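Local coordinates for putative glycosyltransferase (GalT1) (Streptococcus parasanguinis FW213, PDB 5HEA) that probably transfers sugars from nucleotide-activated donors, through this C-terminal family 2 (GT-A type) glycosyltransferase part of a longer protein, here crystallised as a hexamer, at the interface of chains A and B. Numbering follows the deposited sequence. Chains: chain A/B, Putative glycosyltransferase (GalT1).

The interface of chains A and B. Residues chain A 180-182, 197; chain B 280-281, 284.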
loop_
_atom_site.group_PDB
_atom_site.type_symbol
_atom_site.label_atom_id
_atom_site.label_comp_id
_atom_site.label_asym_id
_atom_site.label_seq_id
_atom_site.Cartn_x
_atom_site.Cartn_y
_atom_site.Cartn_z
ATOM N N GLY A 180 -32.187 -5.551 9.234
ATOM C CA GLY A 180 -31.598 -4.543 8.372
ATOM C C GLY A 180 -30.785 -3.489 9.099
ATOM O O GLY A 180 -30.297 -2.540 8.474
ATOM N N ILE A 181 -30.641 -3.642 10.415
ATOM C CA ILE A 181 -29.864 -2.691 11.202
ATOM C C ILE A 181 -28.544 -3.299 11.668
ATOM O O ILE A 181 -28.536 -4.316 12.370
ATOM C CB ILE A 181 -30.674 -2.159 12.427
ATOM C CG1 ILE A 181 -31.850 -1.291 11.952
ATOM C CG2 ILE A 181 -29.772 -1.334 13.322
ATOM C CD1 ILE A 181 -32.777 -0.816 13.076
ATOM N N ARG A 182 -27.434 -2.674 11.273
ATOM C CA ARG A 182 -26.091 -3.093 11.690
ATOM C C ARG A 182 -25.260 -1.864 11.991
ATOM O O ARG A 182 -25.539 -0.780 11.468
ATOM C CB ARG A 182 -25.403 -3.931 10.588
ATOM C CG ARG A 182 -26.029 -5.320 10.365
ATOM C CD ARG A 182 -25.995 -6.168 11.642
ATOM N NE ARG A 182 -26.507 -7.528 11.447
ATOM C CZ ARG A 182 -27.787 -7.878 11.560
ATOM N NH1 ARG A 182 -28.718 -6.970 11.854
ATOM N NH2 ARG A 182 -28.143 -9.144 11.373
ATOM N N ARG A 197 -31.813 4.306 15.196
ATOM C CA ARG A 197 -32.572 3.580 14.181
ATOM C C ARG A 197 -33.417 2.456 14.793
ATOM O O ARG A 197 -34.525 2.184 14.337
ATOM C CB ARG A 197 -31.658 3.074 13.063
ATOM C CG ARG A 197 -30.941 4.220 12.344
ATOM C CD ARG A 197 -30.133 3.739 11.164
ATOM N NE ARG A 197 -28.758 3.387 11.518
ATOM C CZ ARG A 197 -28.181 2.222 11.222
ATOM N NH1 ARG A 197 -28.881 1.288 10.582
ATOM N NH2 ARG A 197 -26.906 1.985 11.552
ATOM N N GLN B 280 -27.004 -2.094 2.594
ATOM C CA GLN B 280 -27.657 -2.314 3.878
ATOM C C GLN B 280 -28.168 -0.991 4.460
ATOM O O GLN B 280 -29.311 -0.908 4.923
ATOM C CB GLN B 280 -26.682 -3.003 4.842
ATOM C CG GLN B 280 -27.185 -3.162 6.276
ATOM C CD GLN B 280 -26.591 -2.138 7.268
ATOM O OE1 GLN B 280 -25.378 -1.889 7.307
ATOM N NE2 GLN B 280 -27.461 -1.555 8.088
ATOM N N GLN B 281 -27.328 0.044 4.416
ATOM C CA GLN B 281 -27.669 1.328 5.021
ATOM C C GLN B 281 -28.840 1.984 4.301
ATOM O O GLN B 281 -29.796 2.439 4.940
ATOM C CB GLN B 281 -26.443 2.262 5.064
ATOM C CG GLN B 281 -25.387 1.855 6.115
ATOM C CD GLN B 281 -25.790 2.224 7.554
ATOM O OE1 GLN B 281 -26.512 3.207 7.785
ATOM N NE2 GLN B 281 -25.317 1.433 8.526
ATOM N N ASN B 284 -32.152 0.061 4.720
ATOM C CA ASN B 284 -32.697 0.275 6.057
ATOM C C ASN B 284 -33.361 1.640 6.161
ATOM O O ASN B 284 -34.461 1.757 6.695
ATOM C CB ASN B 284 -31.611 0.114 7.119
ATOM C CG ASN B 284 -32.051 0.606 8.494
ATOM O OD1 ASN B 284 -33.051 0.147 9.051
ATOM N ND2 ASN B 284 -31.290 1.530 9.052
#
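The C-terminal helix of chain B (276-291) presents B:Gln280, B:Gln281 and B:Asn284 to the loop A:Gly180-A:Arg182 and to A:Arg197 on helix 195-201 of this family 2 glycosyltransferase. The patch is part of a two-fold symmetric interface that probably helps hold the hexamer together, though the structure alone does not show whether this pairing is biological. The amide of B:Gln280 donates through NE2 to the backbone O of A:Gly180 at 3.0 Å; the oxygen lies close to the amide plane, while the donor sits above the carbonyl plane. With CG anti to the backbone N (chi1 174°) and a bend at chi2, this side chain turns its amide to the loop, and CD of B:Gln280 packs 4.0 Å from CB of A:Arg182. One turn on, CB of B:Asn284 comes to 3.3 Å from the same A:Gly180 oxygen. ND2 of B:Asn284 is built 2.9 Å from NH1 of A:Arg197; two donors cannot pair, so the amide is probably flipped, which would let its oxygen accept a hydrogen bond there and put nitrogen where the doubtful OD1 is modelled, 3.5 Å from A:Ile181 CG1. The A:Arg197 guanidinium is held within its own chain by NH2 donating to the backbone O of A:Arg182 (3.1 Å); the acceptor oxygen lies near the guanidinium plane. OE1 of B:Gln281 points at one face of this guanidinium, over its centre and 3.9 Å from CZ of A:Arg197, with the planes 67° apart, so the groups do not stack. Behind the contact, the guanidinium of A:Arg182 folds back and its NH1 donates to the backbone O of A:Ile181, which probably steadies the loop.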